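Local coordinates for Lactamase_B domain-containing protein (Bacillus lehensis G1, PDB 7EV5) that binds two zinc ions in a metallo-beta-lactamase fold and probably acts as a hydrolase, with a structure resembling both B3 metallo-beta-lactamases and glyoxalase II, at residues Leu17-Asp20 / Asp21-Val25; Ala62-Ala65 / Val66-Thr69; Pro180-Glu183 / Arg184-Val187; Pro193-Ile197 / Gly198-Asp202. One frame throughout, in Å; residues are numbered along the deposited sequence. Where two conformers were deposited one is given.

Interaction 1: residues Leu17-Asp20 / Asp21-Val25; sequences LYND and DKEAV
Asn19 and Glu23 meet through their polar ends at the turn end of a hairpin. The amide nitrogen Asn19 ND2 donates to Glu23 OE1 over 2.9 Å in a nearly straight bond of 173°; the acceptor lies in the Asn19 amide plane, and Glu23 OE1 receives the N-H on its anti lone pair, away from the other oxygen. The oxygen of the same amide turns to the backbone: Asn19 OD1 accepts from Glu23 N at 3.0 Å. With donor and acceptor both engaged, the amide is fixed against flipping, a task suited to asparagine because it carries both functions on a short stem. Its CG sits between backbone N and carbonyl carbon (chi1 63°), which swings the amide across to the returning chain.

Behind these groups the backbone closes the reversal, Lys22 N reaching Asn19 O at 3.0 Å, while Asn19 N donates to Glu23 O at 3.2 Å. Lys22, the last residue of the turn, takes a positive phi of 65°, and its ammonium group bonds to Glu43 O. Farther along, Tyr18 and Ala24 form a non-hydrogen-bonded pair, followed by the hydrogen-bonded pair Leu17 and Val25, whose apolar side chains share the face packed against Phe121 of strand 121-127. The small Ala24 fits beside Tyr18, 4.3 Å between CB atoms. This is a beta hairpin of strands 12-18 and 23-27, with a type I turn plus G1 bulge.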
# COMPACT_ATOMS: atom_id res chain seq x y z
N LEU A 17 2.55 -7.00 -8.47
CA LEU A 17 2.44 -8.45 -8.31
C LEU A 17 1.91 -9.02 -9.61
O LEU A 17 0.96 -8.48 -10.19
CB LEU A 17 1.45 -8.75 -7.17
CG LEU A 17 1.14 -10.22 -6.86
CD1 LEU A 17 2.35 -10.97 -6.30
CD2 LEU A 17 -0.05 -10.30 -5.89
N TYR A 18 2.52 -10.11 -10.09
CA TYR A 18 2.14 -10.65 -11.38
C TYR A 18 2.09 -12.17 -11.32
O TYR A 18 2.50 -12.79 -10.33
CB TYR A 18 3.08 -10.16 -12.50
CG TYR A 18 4.54 -10.36 -12.18
CD1 TYR A 18 5.16 -11.58 -12.39
CD2 TYR A 18 5.31 -9.33 -11.65
CE1 TYR A 18 6.49 -11.78 -12.09
CE2 TYR A 18 6.64 -9.51 -11.34
CZ TYR A 18 7.23 -10.74 -11.57
OH TYR A 18 8.55 -10.94 -11.28
N ASN A 19 1.56 -12.77 -12.38
CA ASN A 19 1.48 -14.21 -12.55
C ASN A 19 2.12 -14.60 -13.88
O ASN A 19 2.56 -13.75 -14.65
CB ASN A 19 0.03 -14.74 -12.42
CG ASN A 19 -0.92 -14.19 -13.49
OD1 ASN A 19 -0.50 -13.72 -14.55
ND2 ASN A 19 -2.22 -14.27 -13.21
N ASP A 20 2.14 -15.91 -14.16
CA ASP A 20 2.78 -16.39 -15.38
C ASP A 20 2.02 -15.99 -16.63
O ASP A 20 2.62 -15.90 -17.71
CB ASP A 20 3.00 -17.90 -15.32
CG ASP A 20 4.09 -18.29 -14.33
OD1 ASP A 20 4.81 -17.39 -13.84
OD2 ASP A 20 4.24 -19.49 -14.05
N ASP A 21 0.71 -15.72 -16.52
CA ASP A 21 -0.10 -15.23 -17.62
C ASP A 21 0.09 -13.73 -17.88
O ASP A 21 -0.66 -13.17 -18.69
CB ASP A 21 -1.59 -15.51 -17.37
CG ASP A 21 -1.92 -16.99 -17.44
OD1 ASP A 21 -2.97 -17.38 -16.89
OD2 ASP A 21 -1.14 -17.75 -18.03
N LYS A 22 1.05 -13.10 -17.21
CA LYS A 22 1.40 -11.69 -17.39
C LYS A 22 0.28 -10.73 -16.98
O LYS A 22 0.23 -9.59 -17.46
CB LYS A 22 1.95 -11.38 -18.79
CG LYS A 22 3.31 -12.03 -19.04
CD LYS A 22 4.33 -11.01 -19.53
CE LYS A 22 5.74 -11.57 -19.53
NZ LYS A 22 6.72 -10.62 -18.92
N GLU A 23 -0.61 -11.16 -16.10
CA GLU A 23 -1.56 -10.27 -15.47
C GLU A 23 -0.95 -9.72 -14.19
O GLU A 23 -0.05 -10.32 -13.60
CB GLU A 23 -2.84 -11.02 -15.12
CG GLU A 23 -3.54 -11.60 -16.34
CD GLU A 23 -4.60 -12.61 -15.96
OE1 GLU A 23 -4.36 -13.43 -15.05
OE2 GLU A 23 -5.69 -12.57 -16.57
N ALA A 24 -1.44 -8.56 -13.76
CA ALA A 24 -0.76 -7.88 -12.67
C ALA A 24 -1.72 -7.11 -11.78
O ALA A 24 -2.79 -6.67 -12.21
CB ALA A 24 0.29 -6.91 -13.21
N VAL A 25 -1.29 -6.93 -10.53
CA VAL A 25 -1.96 -6.09 -9.54
C VAL A 25 -0.96 -5.03 -9.10
O VAL A 25 0.20 -5.35 -8.81
CB VAL A 25 -2.44 -6.93 -8.34
CG1 VAL A 25 -3.18 -6.06 -7.31
CG2 VAL A 25 -3.36 -8.04 -8.81

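Interaction 2: residues Ala62-Ala65 / Val66-Thr69; sequences AVDA and VRDT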
# COMPACT_ATOMS: atom_id res chain seq x y z
N ALA A 62 0.52 8.79 -8.74
CA ALA A 62 0.42 8.22 -10.08
C ALA A 62 -0.91 7.52 -10.34
O ALA A 62 -1.08 6.93 -11.41
CB ALA A 62 1.59 7.26 -10.32
N VAL A 63 -1.86 7.59 -9.41
CA VAL A 63 -3.12 6.86 -9.57
C VAL A 63 -3.86 7.31 -10.83
O VAL A 63 -4.31 6.48 -11.63
CB VAL A 63 -3.98 6.98 -8.30
CG1 VAL A 63 -5.41 6.54 -8.57
CG2 VAL A 63 -3.39 6.14 -7.18
N ASP A 64 -4.02 8.62 -11.03
CA ASP A 64 -4.75 9.14 -12.19
C ASP A 64 -4.19 8.56 -13.48
O ASP A 64 -4.93 8.00 -14.30
CB ASP A 64 -4.61 10.67 -12.24
CG ASP A 64 -5.60 11.41 -11.35
OD1 ASP A 64 -6.69 10.88 -11.05
OD2 ASP A 64 -5.27 12.56 -10.95
N ALA A 65 -2.88 8.70 -13.68
CA ALA A 65 -2.28 8.29 -14.94
C ALA A 65 -2.38 6.79 -15.14
O ALA A 65 -2.70 6.32 -16.23
CB ALA A 65 -0.83 8.76 -15.01
N VAL A 66 -2.13 6.01 -14.09
CA VAL A 66 -2.21 4.56 -14.21
C VAL A 66 -3.66 4.13 -14.45
O VAL A 66 -3.94 3.31 -15.34
CB VAL A 66 -1.60 3.89 -12.96
CG1 VAL A 66 -1.82 2.40 -13.01
CG2 VAL A 66 -0.10 4.19 -12.89
N ARG A 67 -4.60 4.68 -13.67
CA ARG A 67 -6.01 4.35 -13.85
C ARG A 67 -6.48 4.71 -15.26
O ARG A 67 -7.18 3.92 -15.91
CB ARG A 67 -6.82 5.10 -12.79
CG ARG A 67 -8.32 4.87 -12.82
CD ARG A 67 -9.02 6.01 -12.08
NE ARG A 67 -8.89 7.27 -12.82
CZ ARG A 67 -8.41 8.40 -12.31
NH1 ARG A 67 -8.02 8.46 -11.04
NH2 ARG A 67 -8.32 9.48 -13.07
N ASP A 68 -6.11 5.90 -15.75
CA ASP A 68 -6.56 6.34 -17.07
C ASP A 68 -5.93 5.50 -18.18
O ASP A 68 -6.61 5.13 -19.14
CB ASP A 68 -6.23 7.82 -17.27
CG ASP A 68 -7.09 8.75 -16.42
OD1 ASP A 68 -8.10 8.30 -15.85
OD2 ASP A 68 -6.74 9.95 -16.34
N THR A 69 -4.63 5.21 -18.06
CA THR A 69 -3.93 4.48 -19.11
C THR A 69 -4.48 3.07 -19.28
O THR A 69 -4.64 2.60 -20.41
CB THR A 69 -2.43 4.41 -18.78
OG1 THR A 69 -1.88 5.73 -18.79
CG2 THR A 69 -1.69 3.54 -19.78
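Ala62, just ahead of the helix, offers its carbonyl to Val66 N, opening the i to i+4 pattern, and its small methyl lies 4.3 Å from Val66 CG2. Val63 repeats the pattern, its O accepting from Arg67 N at 2.7 Å, while its CG1 skirts the guanidinium at NH1.

Asp64 carries the polar side. In the Arg67 conformer described here, one of two, its OD1 is gripped end-on by both terminal nitrogens, NH1 at 2.8 Å and NH2 at 2.9 Å, a forked salt bridge that may therefore form only part of the time. That oxygen lies at the guanidinium edge, close to its plane, yet the carboxylate is turned 74° against it. Arginine has the length to fold back here: CG leaves anti to the backbone N (chi1 -179°), and a bend at chi3 (68°) returns the head over Asp64 CA. In this conformer NH2 also holds Asp68 OD1 at 3.0 Å, so one cation joins two acids whose like charges would otherwise probably disfavour each other.

At Ala65 the carbonyl oxygen receives two donors from opposite faces of its plane, Thr69 N and Thr69 OG1, the latter at 2.8 Å; the threonine hydroxyl is thereby satisfied by its own helix.

Within the beta-alpha-beta unit 46-51, 63-70, 74-77, Ala65 and Thr69 face Ile37 of helix 33-42, Val63 and Arg67 lean on Val74 of strand 74-77, and Ala103 N adds another donor to Asp64 OD1.

Interaction 3: residues Pro180-Glu183 / Arg184-Val187; sequences PLPE and RTIV
A type I beta turn running from Pro182 to Thr185 reverses the chain between Pro180-Glu183 and Arg184-Val187. Glu183 (phi/psi -66°/-27°) and Arg184 have the backbone angles of the two central positions of such a turn, which is closed by Thr185 N donating to Pro182 O at 3.0 Å. The proline ring restricts phi of Pro182 and so stiffens the chain as it enters the turn.

The distinctive feature is that Thr185 grips the same carbonyl twice. Its hydroxyl OG1 donates to Pro182 O over 2.7 Å, alongside the backbone N-H. Both donors come from one face of the carbonyl plane, with the nitrogen well above it and the hydroxyl tilted less. The side chain can do this because OG1 lies beside its own backbone N, opposite the carbonyl carbon (chi1 -55°), so hydroxyl and N-H project in the same direction. Threonine thus has its polar group satisfied within the turn although the residue is buried. The hydroxyl also lies against the proline ring, with Pro182 CD 3.6 Å from Thr185 OG1. Leu181 CB comes only to the margin of the contact, at 4.3 Å from the same OG1. Glu183 and Arg184, at the corner, direct their charged ends outward, where long polar chains are at home.

The turn follows helix 167-178 and leads into strand 186-189. Leu181, Pro182 and Thr185 rest on Tyr139 of strand 136-140, Leu181 and Thr185 also touch Leu146 of strand 145-149, and Glu183 packs on Met201 of helix 197-203.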
# COMPACT_ATOMS: atom_id res chain seq x y z
N PRO A 180 1.18 -12.16 13.84
CA PRO A 180 0.75 -13.57 13.83
C PRO A 180 0.85 -14.27 12.48
O PRO A 180 0.70 -15.50 12.43
CB PRO A 180 -0.71 -13.51 14.31
CG PRO A 180 -0.81 -12.22 15.04
CD PRO A 180 0.10 -11.27 14.31
N LEU A 181 1.08 -13.54 11.39
CA LEU A 181 1.22 -14.17 10.08
C LEU A 181 2.51 -15.00 10.04
O LEU A 181 3.41 -14.82 10.86
CB LEU A 181 1.24 -13.09 9.00
CG LEU A 181 -0.10 -12.40 8.80
CD1 LEU A 181 0.04 -11.18 7.90
CD2 LEU A 181 -1.12 -13.38 8.22
N PRO A 182 2.62 -15.93 9.08
CA PRO A 182 3.78 -16.83 9.07
C PRO A 182 5.09 -16.06 9.00
O PRO A 182 5.19 -15.02 8.34
CB PRO A 182 3.56 -17.67 7.81
CG PRO A 182 2.09 -17.67 7.62
CD PRO A 182 1.63 -16.31 8.06
N GLU A 183 6.11 -16.57 9.71
CA GLU A 183 7.34 -15.80 9.89
C GLU A 183 8.09 -15.59 8.57
O GLU A 183 8.80 -14.59 8.44
CB GLU A 183 8.23 -16.42 10.97
CG GLU A 183 7.80 -16.07 12.41
CD GLU A 183 8.84 -16.46 13.46
OE1 GLU A 183 10.05 -16.43 13.17
OE2 GLU A 183 8.43 -16.81 14.59
N ARG A 184 7.93 -16.49 7.59
CA ARG A 184 8.60 -16.33 6.31
C ARG A 184 7.94 -15.30 5.40
O ARG A 184 8.49 -15.00 4.34
CB ARG A 184 8.76 -17.68 5.56
CG ARG A 184 7.58 -18.09 4.69
CD ARG A 184 7.93 -19.26 3.76
NE ARG A 184 6.85 -19.55 2.81
CZ ARG A 184 7.00 -19.58 1.50
NH1 ARG A 184 8.18 -19.34 0.95
NH2 ARG A 184 5.95 -19.85 0.72
N THR A 185 6.79 -14.75 5.80
CA THR A 185 6.08 -13.78 4.98
C THR A 185 6.93 -12.54 4.75
O THR A 185 7.43 -11.93 5.69
CB THR A 185 4.79 -13.37 5.68
OG1 THR A 185 4.02 -14.53 5.99
CG2 THR A 185 3.96 -12.46 4.76
N ILE A 186 7.06 -12.15 3.48
CA ILE A 186 7.76 -10.91 3.16
C ILE A 186 6.87 -9.73 3.53
O ILE A 186 5.68 -9.70 3.20
CB ILE A 186 8.15 -10.88 1.68
CG1 ILE A 186 9.29 -11.88 1.42
CG2 ILE A 186 8.54 -9.48 1.24
CD1 ILE A 186 9.58 -12.11 -0.06
N VAL A 187 7.44 -8.77 4.26
CA VAL A 187 6.77 -7.51 4.55
C VAL A 187 7.17 -6.53 3.45
O VAL A 187 8.31 -6.05 3.40
CB VAL A 187 7.12 -6.99 5.95
CG1 VAL A 187 6.48 -5.62 6.19
CG2 VAL A 187 6.65 -7.98 7.00

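Interaction 4: residues Pro193-Ile197 / Gly198-Asp202; sequences PLTTI and GQEMD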
# COMPACT_ATOMS: atom_id res chain seq x y z
N PRO A 193 13.68 -1.05 2.58
CA PRO A 193 13.89 -2.40 2.05
C PRO A 193 12.80 -3.39 2.47
O PRO A 193 12.10 -3.22 3.47
CB PRO A 193 15.23 -2.82 2.67
CG PRO A 193 15.90 -1.54 3.05
CD PRO A 193 14.80 -0.59 3.42
N LEU A 194 12.70 -4.46 1.69
CA LEU A 194 11.89 -5.60 2.08
C LEU A 194 12.43 -6.22 3.36
O LEU A 194 13.61 -6.12 3.68
CB LEU A 194 11.90 -6.65 0.97
CG LEU A 194 11.27 -6.29 -0.36
CD1 LEU A 194 11.55 -7.38 -1.37
CD2 LEU A 194 9.76 -6.07 -0.21
N THR A 195 11.53 -6.88 4.10
CA THR A 195 11.91 -7.64 5.28
C THR A 195 10.95 -8.82 5.40
O THR A 195 10.16 -9.09 4.49
CB THR A 195 11.99 -6.73 6.51
OG1 THR A 195 12.60 -7.46 7.58
CG2 THR A 195 10.62 -6.24 6.93
N THR A 196 11.03 -9.55 6.51
CA THR A 196 10.08 -10.61 6.78
C THR A 196 9.52 -10.42 8.18
O THR A 196 10.08 -9.70 9.00
CB THR A 196 10.67 -12.03 6.66
OG1 THR A 196 11.72 -12.18 7.62
CG2 THR A 196 11.20 -12.28 5.25
N ILE A 197 8.38 -11.08 8.40
CA ILE A 197 7.74 -11.04 9.72
C ILE A 197 8.70 -11.53 10.79
O ILE A 197 8.89 -10.88 11.82
CB ILE A 197 6.44 -11.87 9.71
CG1 ILE A 197 5.41 -11.24 8.76
CG2 ILE A 197 5.90 -12.01 11.13
CD1 ILE A 197 4.73 -10.03 9.32
N GLY A 198 9.34 -12.68 10.54
CA GLY A 198 10.24 -13.25 11.53
C GLY A 198 11.41 -12.35 11.86
O GLY A 198 11.78 -12.19 13.02
N GLN A 199 12.00 -11.73 10.83
CA GLN A 199 13.13 -10.84 11.07
C GLN A 199 12.74 -9.64 11.93
O GLN A 199 13.51 -9.21 12.79
CB GLN A 199 13.74 -10.39 9.75
CG GLN A 199 14.54 -11.48 9.05
CD GLN A 199 15.55 -12.14 9.97
OE1 GLN A 199 16.40 -11.47 10.56
NE2 GLN A 199 15.46 -13.47 10.09
N GLU A 200 11.54 -9.08 11.71
CA GLU A 200 11.14 -7.92 12.50
C GLU A 200 10.78 -8.33 13.92
O GLU A 200 11.08 -7.61 14.88
CB GLU A 200 10.00 -7.17 11.81
CG GLU A 200 10.41 -6.52 10.49
CD GLU A 200 11.73 -5.78 10.57
OE1 GLU A 200 11.86 -4.89 11.44
OE2 GLU A 200 12.64 -6.08 9.76
N MET A 201 10.13 -9.49 14.07
CA MET A 201 9.83 -10.00 15.40
C MET A 201 11.09 -10.14 16.24
O MET A 201 11.09 -9.85 17.44
CB MET A 201 9.13 -11.36 15.26
CG MET A 201 8.63 -11.99 16.55
SD MET A 201 7.68 -13.49 16.22
CE MET A 201 6.91 -13.05 14.66
N ASP A 202 12.19 -10.56 15.61
CA ASP A 202 13.43 -10.80 16.34
C ASP A 202 14.32 -9.58 16.47
O ASP A 202 15.14 -9.53 17.39
CB ASP A 202 14.21 -11.92 15.65
CG ASP A 202 13.49 -13.25 15.69
OD1 ASP A 202 12.53 -13.39 16.48
OD2 ASP A 202 13.88 -14.16 14.93
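Two consecutive threonines turn their hydroxyls differently, and the torsions decide their partners. In Thr196 OG1 is flanked by its own N and carbonyl carbon (chi1 62°), which brings it to the start of the helix; in Thr195 it stands opposite the N (chi1 -169°), where it meets the Glu200 carboxylate. The motif is a helix N-cap: Thr196 precedes helix 197-203, and its OG1 accepts from Gln199 N at 3.3 Å, supplying an acceptor to one of the first-turn N-H groups, which have no carbonyl before them in the helix. Threonine suits the place, since its short side chain carries the oxygen close to the backbone. Gln199 runs side by side with it, CG 3.2 Å from Thr196 OG1, before its amide leads away.

Glu200 bends at chi2 (-46°) to fold back over the helix start. Thr195 OG1 donates to Glu200 OE2 at 2.6 Å, a short bond that uses the lone pair facing away from the other carboxylate oxygen. Glu200 OE1 is held by Gln155 N and Asn204 ND2, so both oxygens of this buried carboxylate have donors, which would probably favour the ionised form. The helix N-terminus beside it would be expected to add to this.

Buried Ile197 touches Val187 of strand 186-189. Regular helical bonding then takes over, Thr196 O accepting from Glu200 N and Ile197 O from Met201 N at 2.9 Å.

Interactions 3 and 4 are direct neighbours: their centres lie about 8 Å apart, and strands 186-189 and 195-196 pair in the second sheet. Val187 N lies 2.7 Å from Thr195 O within the pair, and beyond the strands Glu183 O lies 2.9 Å from Gly198 N, both probable hydrogen bonds. Interactions 1 and 2 belong instead to the first sheet and its helices; interaction 2 lies across the chain's centre from 3 and 4, about 31 and 32 Å away between centres. Interaction 3 is a surface turn, whereas the other three are partly buried. Chemistry varies with the element: an amide-carboxylate bond braces the hairpin, a salt-bridge network runs along helix 63-70, and threonine hydroxyls serve the turn and helix cap.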